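Local coordinates for acetylated cis-Golgi protein, involved in ER-to-Golgi transport (PDB 6G8Y), which probably acts in ER-to-Golgi transport as the yeast homologue of the Golgi stacking protein GRASP65, using its PDZ domains to bind partner proteins, at residues I18-E23 with R85-S90; N75-S78 with T83-D86. All blocks are in the same frame, centred on the assembly; numbering follows the deposited sequence. Where two conformers were deposited one is given.

Interaction 1 (I18-E23 with R85-S90); sequences IVWVDE and RDEYIS
Trp-20 lies flat against Glu-87 in a surface contact, largely CH-pi in kind, that links the short strand 19-20 to the C-terminal strand 83-90. The two strands are not neighbours: strands 33-38 and 71-78 come between them in the sheet, yet the CA atoms of Trp-20 and Glu-87 are only 9.0 Å apart, so the sheet must curl to bring them this close. Trp-20 holds its CG opposite the backbone N (chi1 178°), which sends the indole out toward strand 83-90. Glu-87 covers one face of it. Its CB sits over the six-membered ring, 3.8 Å from Trp-20 CH2, and CG hangs 3.8 Å above the centre of the indole plane. The chain of Glu-87 then bends at chi2, folding the carboxylate back over the ring; ring and carboxylate planes are 9° apart, a stacked pair.

What keeps the carboxylate there is Arg-85, two residues earlier on the same face of the strand. It grips side-on with two nitrogens, both to one oxygen: Arg-85 NE reaches Glu-87 OE2 at 2.8 Å in a nearly straight bond, and Arg-85 NH2 reaches the same OE2 at 3.1 Å. The guanidinium itself stands almost square to the indole, at 87°, and presents its edge, with Arg-85 NH2 3.9 Å from Trp-20 CD1, so there is no cation-pi stack. NH2 also makes a salt bridge to Asp-33, whose backbone is hydrogen-bonded to Trp-20, so the one guanidinium lies between two carboxylates and probably tempers the charge of both. Here the first and last strands of the curled antiparallel sheet of this PDZ domain meet through side chains, with Ile-76 of strand 71-78 packing on both Trp-20 and Glu-87.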
ATOM      1  N   ILE A  18       4.645   2.197   0.479  1.00 12.72           N
ATOM      2  CA  ILE A  18       3.801   2.696   1.547  1.00 12.62           C
ATOM      3  C   ILE A  18       3.545   1.531   2.498  1.00 12.11           C
ATOM      4  O   ILE A  18       3.301   0.385   2.061  1.00 14.25           O
ATOM      5  CB  ILE A  18       2.491   3.270   0.983  1.00 13.67           C
ATOM      6  CG1 ILE A  18       2.815   4.273  -0.134  1.00 16.22           C
ATOM      7  CG2 ILE A  18       1.664   3.921   2.099  1.00 14.68           C
ATOM      8  CD1 ILE A  18       1.645   4.812  -0.917  1.00 16.09           C
ATOM      9  N   VAL A  19       3.640   1.806   3.794  1.00 12.22           N
ATOM     10  CA  VAL A  19       3.390   0.796   4.829  1.00 13.23           C
ATOM     11  C   VAL A  19       2.332   1.265   5.821  1.00 12.42           C
ATOM     12  O   VAL A  19       2.083   2.468   5.912  1.00 13.29           O
ATOM     13  CB  VAL A  19       4.691   0.428   5.579  1.00 14.24           C
ATOM     14  CG1 VAL A  19       5.693  -0.155   4.578  1.00 16.75           C
ATOM     15  CG2 VAL A  19       5.277   1.629   6.321  1.00 15.48           C
ATOM     16  N   TRP A  20       1.741   0.322   6.557  1.00 13.59           N
ATOM     17  CA  TRP A  20       0.796   0.581   7.644  1.00 14.93           C
ATOM     18  C   TRP A  20       1.534   0.362   8.952  1.00 15.79           C
ATOM     19  O   TRP A  20       2.033  -0.737   9.183  1.00 18.26           O
ATOM     20  CB  TRP A  20      -0.373  -0.417   7.562  1.00 16.70           C
ATOM     21  CG  TRP A  20      -1.372  -0.277   8.643  1.00 18.06           C
ATOM     22  CD1 TRP A  20      -1.325  -0.846   9.871  1.00 21.69           C
ATOM     23  CD2 TRP A  20      -2.577   0.480   8.589  1.00 17.49           C
ATOM     24  NE1 TRP A  20      -2.427  -0.492  10.590  1.00 23.69           N
ATOM     25  CE2 TRP A  20      -3.206   0.344   9.843  1.00 21.44           C
ATOM     26  CE3 TRP A  20      -3.162   1.295   7.627  1.00 20.45           C
ATOM     27  CZ2 TRP A  20      -4.410   0.959  10.136  1.00 23.20           C
ATOM     28  CZ3 TRP A  20      -4.359   1.908   7.917  1.00 22.06           C
ATOM     29  CH2 TRP A  20      -4.964   1.746   9.164  1.00 22.76           C
ATOM     30  N   VAL A  21       1.571   1.353   9.824  1.00 17.11           N
ATOM     31  CA  VAL A  21       2.311   1.247  11.085  1.00 20.74           C
ATOM     32  C   VAL A  21       1.326   1.446  12.206  1.00 25.15           C
ATOM     33  O   VAL A  21       0.543   2.378  12.193  1.00 19.75           O
ATOM     34  CB  VAL A  21       3.464   2.271  11.178  1.00 23.77           C
ATOM     35  CG1 VAL A  21       4.472   2.082  10.068  1.00 25.55           C
ATOM     36  CG2 VAL A  21       2.964   3.714  11.154  1.00 25.78           C
ATOM     37  N   ASP A  22       1.333   0.555  13.180  1.00 29.93           N
ATOM     38  CA  ASP A  22       0.461   0.748  14.319  1.00 35.18           C
ATOM     39  C   ASP A  22       1.271   1.471  15.384  1.00 35.17           C
ATOM     40  O   ASP A  22       2.458   1.778  15.206  1.00 32.25           O
ATOM     41  CB  ASP A  22      -0.189  -0.580  14.760  1.00 40.57           C
ATOM     42  CG  ASP A  22       0.705  -1.436  15.627  1.00 45.38           C
ATOM     43  OD1 ASP A  22       1.937  -1.351  15.509  1.00 40.12           O
ATOM     44  OD2 ASP A  22       0.159  -2.213  16.438  1.00 56.65           O
ATOM     45  N   GLU A  23       0.644   1.718  16.513  1.00 37.37           N
ATOM     46  CA  GLU A  23       1.241   2.576  17.519  1.00 40.95           C
ATOM     47  C   GLU A  23       2.482   1.920  18.141  1.00 39.67           C
ATOM     48  O   GLU A  23       3.353   2.624  18.610  1.00 43.53           O
ATOM     49  CB  GLU A  23       0.219   2.954  18.604  1.00 45.16           C
ATOM     50  CG  GLU A  23      -1.183   3.308  18.095  1.00 46.89           C
ATOM     51  CD  GLU A  23      -2.103   2.103  17.894  1.00 56.38           C
ATOM     52  OE1 GLU A  23      -1.994   1.119  18.662  1.00 71.84           O
ATOM     53  OE2 GLU A  23      -2.935   2.125  16.954  1.00 57.86           O
ATOM     54  N   ARG A  85      -4.987  -8.599   4.576  1.00 19.53           N
ATOM     55  CA  ARG A  85      -6.172  -8.133   5.296  1.00 19.81           C
ATOM     56  C   ARG A  85      -6.514  -6.733   4.822  1.00 16.64           C
ATOM     57  O   ARG A  85      -5.719  -6.087   4.132  1.00 17.65           O
ATOM     58  CB  ARG A  85      -5.970  -8.096   6.811  1.00 19.91           C
ATOM     59  CG  ARG A  85      -4.948  -7.070   7.305  1.00 20.53           C
ATOM     60  CD  ARG A  85      -4.868  -7.061   8.828  1.00 22.08           C
ATOM     61  NE  ARG A  85      -4.153  -5.877   9.306  1.00 20.73           N
ATOM     62  CZ  ARG A  85      -2.827  -5.715   9.335  1.00 19.98           C
ATOM     63  NH1 ARG A  85      -1.999  -6.682   8.926  1.00 21.72           N
ATOM     64  NH2 ARG A  85      -2.337  -4.559   9.754  1.00 21.54           N
ATOM     65  N   ASP A  86      -7.679  -6.263   5.240  1.00 15.54           N
ATOM     66  CA  ASP A  86      -8.113  -4.920   4.914  1.00 15.72           C
ATOM     67  C   ASP A  86      -8.185  -4.092   6.165  1.00 16.34           C
ATOM     68  O   ASP A  86      -8.752  -4.524   7.170  1.00 18.47           O
ATOM     69  CB  ASP A  86      -9.505  -4.919   4.305  1.00 17.40           C
ATOM     70  CG  ASP A  86      -9.584  -5.659   3.004  1.00 20.10           C
ATOM     71  OD1 ASP A  86      -8.598  -5.713   2.250  1.00 21.20           O
ATOM     72  OD2 ASP A  86     -10.677  -6.200   2.738  1.00 23.78           O
ATOM     73  N   GLU A  87      -7.597  -2.907   6.117  1.00 14.24           N
ATOM     74  CA  GLU A  87      -7.808  -1.898   7.147  1.00 14.78           C
ATOM     75  C   GLU A  87      -8.654  -0.776   6.565  1.00 12.71           C
ATOM     76  O   GLU A  87      -8.802  -0.683   5.345  1.00 13.19           O
ATOM     77  CB  GLU A  87      -6.468  -1.342   7.657  1.00 15.85           C
ATOM     78  CG  GLU A  87      -5.549  -2.337   8.377  1.00 16.85           C
ATOM     79  CD  GLU A  87      -5.913  -2.673   9.822  1.00 18.65           C
ATOM     80  OE1 GLU A  87      -6.847  -2.108  10.404  1.00 18.71           O
ATOM     81  OE2 GLU A  87      -5.209  -3.539  10.387  1.00 23.39           O
ATOM     82  N   TYR A  88      -9.188   0.065   7.437  1.00 12.82           N
ATOM     83  CA  TYR A  88     -10.081   1.152   7.058  1.00 13.37           C
ATOM     84  C   TYR A  88      -9.599   2.415   7.714  1.00 15.21           C
ATOM     85  O   TYR A  88      -9.282   2.415   8.901  1.00 17.92           O
ATOM     86  CB  TYR A  88     -11.507   0.825   7.488  1.00 13.81           C
ATOM     87  CG  TYR A  88     -12.074  -0.294   6.687  1.00 13.59           C
ATOM     88  CD1 TYR A  88     -12.640  -0.073   5.428  1.00 15.64           C
ATOM     89  CD2 TYR A  88     -12.005  -1.592   7.143  1.00 13.80           C
ATOM     90  CE1 TYR A  88     -13.138  -1.112   4.675  1.00 15.72           C
ATOM     91  CE2 TYR A  88     -12.493  -2.646   6.392  1.00 14.83           C
ATOM     92  CZ  TYR A  88     -13.074  -2.392   5.164  1.00 15.34           C
ATOM     93  OH  TYR A  88     -13.565  -3.429   4.395  1.00 18.47           O
ATOM     94  N   ILE A  89      -9.534   3.496   6.952  1.00 14.64           N
ATOM     95  CA  ILE A  89      -9.076   4.765   7.526  1.00 15.05           C
ATOM     96  C   ILE A  89     -10.006   5.885   7.100  1.00 13.05           C
ATOM     97  O   ILE A  89     -10.441   5.936   5.942  1.00 14.75           O
ATOM     98  CB  ILE A  89      -7.609   5.061   7.175  1.00 16.36           C
ATOM     99  CG1 ILE A  89      -7.114   6.371   7.814  1.00 20.68           C
ATOM    100  CG2 ILE A  89      -7.387   5.045   5.678  1.00 16.60           C
ATOM    101  CD1 ILE A  89      -5.912   6.971   7.121  1.00 35.58           C
ATOM    102  N   SER A  90     -10.336   6.764   8.048  1.00 13.56           N
ATOM    103  CA  SER A  90     -11.166   7.922   7.755  1.00 14.22           C
ATOM    104  C   SER A  90     -10.339   8.991   7.047  1.00 13.57           C
ATOM    105  O   SER A  90      -9.289   9.423   7.551  1.00 13.77           O
ATOM    106  CB  SER A  90     -11.744   8.508   9.042  1.00 16.39           C
ATOM    107  OG  SER A  90     -12.704   7.630   9.590  1.00 19.60           O
TER

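Interaction 2 (N75-S78 with T83-D86); sequences NIWS and TFRD
Trp-77 and Phe-84 face each other across a beta hairpin, strands 71-78 and 83-90 of the PDZ domain, as a non-hydrogen-bonded antiparallel pair. Phe-84 leaves its strand with CG opposite the carbonyl carbon (chi1 -64°), and its CB passes 3.7 Å from Ile-76 O. Farther out, CG and CD2 skirt that same carbonyl oxygen and Trp-77 CE3, and CE2 lies next to that CE3 as well. On the other side of the ring, Phe-84 CD1 lies 3.8 Å from Trp-77 CZ3, and Phe-84 CE1 comes closer to that carbon, at 3.4 Å. At the tip, Phe-84 CZ rests 3.4 Å from Trp-77 CE3, which sits over the centre of the phenyl face. The planes meet at 56°, an oblique pairing that is neither stack nor edge-to-face; Trp-77 was modelled in two conformers, so this describes one of them. With an alanine in place of Phe-84, this flank of the indole is likely to lose its cover and Trp-77 to turn more freely. Beyond the hairpin, Trp-77 packs on helix 2-10, whose sequence resembles a protease site and is probably left from the expression construct.

Ile-76 and Arg-85 form a hydrogen-bonded pair through both backbones, Ile-76 N donating to Arg-85 O at 2.8 Å. On their side of the sheet, Ile-76 slides its methyls under one face of the guanidinium, while the polar end of Arg-85 is held by Glu-87. On the Phe-84 side, Asn-75 ND2 donates to Asp-86 OD1 over 2.9 Å, arriving from above the carboxylate plane; Asp-40 takes a further bond from ND2. Toward the turn, the backbone hydrogen bond from Ser-78 N to Thr-83 O is almost straight, and beside it Thr-83 OG1 holds a water at 2.9 Å that only weakly reaches Ser-78 OG.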
ATOM      1  N   ASN A  75      -5.654  -2.119   1.411  1.00 11.55           N
ATOM      2  CA  ASN A  75      -5.292  -3.527   1.279  1.00 11.80           C
ATOM      3  C   ASN A  75      -3.878  -3.749   1.739  1.00 11.63           C
ATOM      4  O   ASN A  75      -2.947  -3.133   1.197  1.00 12.48           O
ATOM      5  CB  ASN A  75      -5.454  -4.012  -0.164  1.00 13.05           C
ATOM      6  CG  ASN A  75      -6.814  -3.670  -0.744  1.00 14.64           C
ATOM      7  OD1 ASN A  75      -6.906  -2.855  -1.637  1.00 15.08           O
ATOM      8  ND2 ASN A  75      -7.891  -4.298  -0.228  1.00 18.66           N
ATOM      9  N   ILE A  76      -3.709  -4.654   2.711  1.00 12.89           N
ATOM     10  CA  ILE A  76      -2.421  -4.889   3.333  1.00 14.48           C
ATOM     11  C   ILE A  76      -1.934  -6.295   3.064  1.00 15.62           C
ATOM     12  O   ILE A  76      -2.730  -7.221   3.007  1.00 17.58           O
ATOM     13  CB  ILE A  76      -2.525  -4.612   4.839  1.00 16.53           C
ATOM     14  CG1 ILE A  76      -2.660  -3.081   5.019  1.00 20.69           C
ATOM     15  CG2 ILE A  76      -1.331  -5.156   5.614  1.00 16.99           C
ATOM     16  CD1 ILE A  76      -2.937  -2.678   6.425  1.00 23.27           C
ATOM     17  N   TRP A  77      -0.629  -6.412   2.890  1.00 15.37           N
ATOM     18  CA  TRP A  77       0.101  -7.690   2.867  0.57 18.37           C
ATOM     19  C   TRP A  77       1.031  -7.680   4.068  1.00 18.41           C
ATOM     20  O   TRP A  77       1.900  -6.812   4.151  1.00 16.55           O
ATOM     21  CB  TRP A  77       0.934  -7.783   1.585  0.57 20.70           C
ATOM     22  CG  TRP A  77       1.930  -8.945   1.519  0.57 24.16           C
ATOM     23  CD1 TRP A  77       3.292  -8.862   1.598  0.57 23.47           C
ATOM     24  CD2 TRP A  77       1.622 -10.334   1.344  0.57 24.87           C
ATOM     25  NE1 TRP A  77       3.854 -10.108   1.471  0.57 25.06           N
ATOM     26  CE2 TRP A  77       2.854 -11.032   1.324  0.57 26.03           C
ATOM     27  CE3 TRP A  77       0.428 -11.058   1.198  0.57 25.35           C
ATOM     28  CZ2 TRP A  77       2.929 -12.422   1.169  0.57 27.66           C
ATOM     29  CZ3 TRP A  77       0.506 -12.448   1.047  0.57 28.46           C
ATOM     30  CH2 TRP A  77       1.752 -13.109   1.034  0.57 29.42           C
ATOM     31  N   SER A  78       0.874  -8.628   4.975  1.00 20.18           N
ATOM     32  CA  SER A  78       1.808  -8.750   6.104  1.00 24.82           C
ATOM     33  C   SER A  78       2.994  -9.598   5.654  1.00 26.59           C
ATOM     34  O   SER A  78       2.802 -10.769   5.301  1.00 29.52           O
ATOM     35  CB  SER A  78       1.112  -9.408   7.293  1.00 31.05           C
ATOM     36  OG  SER A  78       2.014  -9.523   8.382  1.00 37.79           O
ATOM     37  N   THR A  83      -0.046 -12.965   4.849  1.00 29.23           N
ATOM     38  CA  THR A  83      -1.506 -12.919   4.762  1.00 29.89           C
ATOM     39  C   THR A  83      -1.946 -11.526   4.346  1.00 26.32           C
ATOM     40  O   THR A  83      -1.288 -10.517   4.670  1.00 27.63           O
ATOM     41  CB  THR A  83      -2.184 -13.247   6.109  1.00 33.08           C
ATOM     42  OG1 THR A  83      -1.640 -12.412   7.138  1.00 35.21           O
ATOM     43  CG2 THR A  83      -1.966 -14.712   6.497  1.00 36.06           C
ATOM     44  N   PHE A  84      -3.062 -11.489   3.630  1.00 24.66           N
ATOM     45  CA  PHE A  84      -3.744 -10.235   3.275  1.00 23.05           C
ATOM     46  C   PHE A  84      -4.819  -9.888   4.287  1.00 24.69           C
ATOM     47  O   PHE A  84      -5.505 -10.770   4.786  1.00 24.93           O
ATOM     48  CB  PHE A  84      -4.438 -10.362   1.926  1.00 23.93           C
ATOM     49  CG  PHE A  84      -3.513 -10.593   0.770  1.00 25.10           C
ATOM     50  CD1 PHE A  84      -3.166 -11.889   0.372  1.00 29.15           C
ATOM     51  CD2 PHE A  84      -2.991  -9.514   0.052  1.00 26.35           C
ATOM     52  CE1 PHE A  84      -2.331 -12.095  -0.715  1.00 29.21           C
ATOM     53  CE2 PHE A  84      -2.163  -9.724  -1.046  1.00 26.37           C
ATOM     54  CZ  PHE A  84      -1.816 -11.016  -1.416  1.00 29.81           C
ATOM     55  N   ARG A  85      -4.987  -8.599   4.576  1.00 19.53           N
ATOM     56  CA  ARG A  85      -6.172  -8.133   5.296  1.00 19.81           C
ATOM     57  C   ARG A  85      -6.514  -6.733   4.822  1.00 16.64           C
ATOM     58  O   ARG A  85      -5.719  -6.087   4.132  1.00 17.65           O
ATOM     59  CB  ARG A  85      -5.970  -8.096   6.811  1.00 19.91           C
ATOM     60  CG  ARG A  85      -4.948  -7.070   7.305  1.00 20.53           C
ATOM     61  CD  ARG A  85      -4.868  -7.061   8.828  1.00 22.08           C
ATOM     62  NE  ARG A  85      -4.153  -5.877   9.306  1.00 20.73           N
ATOM     63  CZ  ARG A  85      -2.827  -5.715   9.335  1.00 19.98           C
ATOM     64  NH1 ARG A  85      -1.999  -6.682   8.926  1.00 21.72           N
ATOM     65  NH2 ARG A  85      -2.337  -4.559   9.754  1.00 21.54           N
ATOM     66  N   ASP A  86      -7.679  -6.263   5.240  1.00 15.54           N
ATOM     67  CA  ASP A  86      -8.113  -4.920   4.914  1.00 15.72           C
ATOM     68  C   ASP A  86      -8.185  -4.092   6.165  1.00 16.34           C
ATOM     69  O   ASP A  86      -8.752  -4.524   7.170  1.00 18.47           O
ATOM     70  CB  ASP A  86      -9.505  -4.919   4.305  1.00 17.40           C
ATOM     71  CG  ASP A  86      -9.584  -5.659   3.004  1.00 20.10           C
ATOM     72  OD1 ASP A  86      -8.598  -5.713   2.250  1.00 21.20           O
ATOM     73  OD2 ASP A  86     -10.677  -6.200   2.738  1.00 23.78           O
TER
HETATM   74  O   HOH W   1       0.072 -12.052   9.479  1.00 44.50           O

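In the fold
Following the chain from the N terminus, the first segment met is 18-23, on the short strand 19-20 after helix 2-10. Its partner, 85-90, comes only after 61 further residues, so interaction 1 closes a long loop holding strands 33-38, 41-47 and 53-55, helix 57-66 and strand 71-78. Interaction 2 closes a much shorter loop of four residues, 79-82, and nests inside the first except where the two overlap at Arg-85 and Asp-86. Ile-76 bridges them: its CD1 packs on both Trp-20 CB and Glu-87 CG. Together they fasten the early strand to the C-terminal hairpin, whose inner strand 71-78 pairs with 33-38.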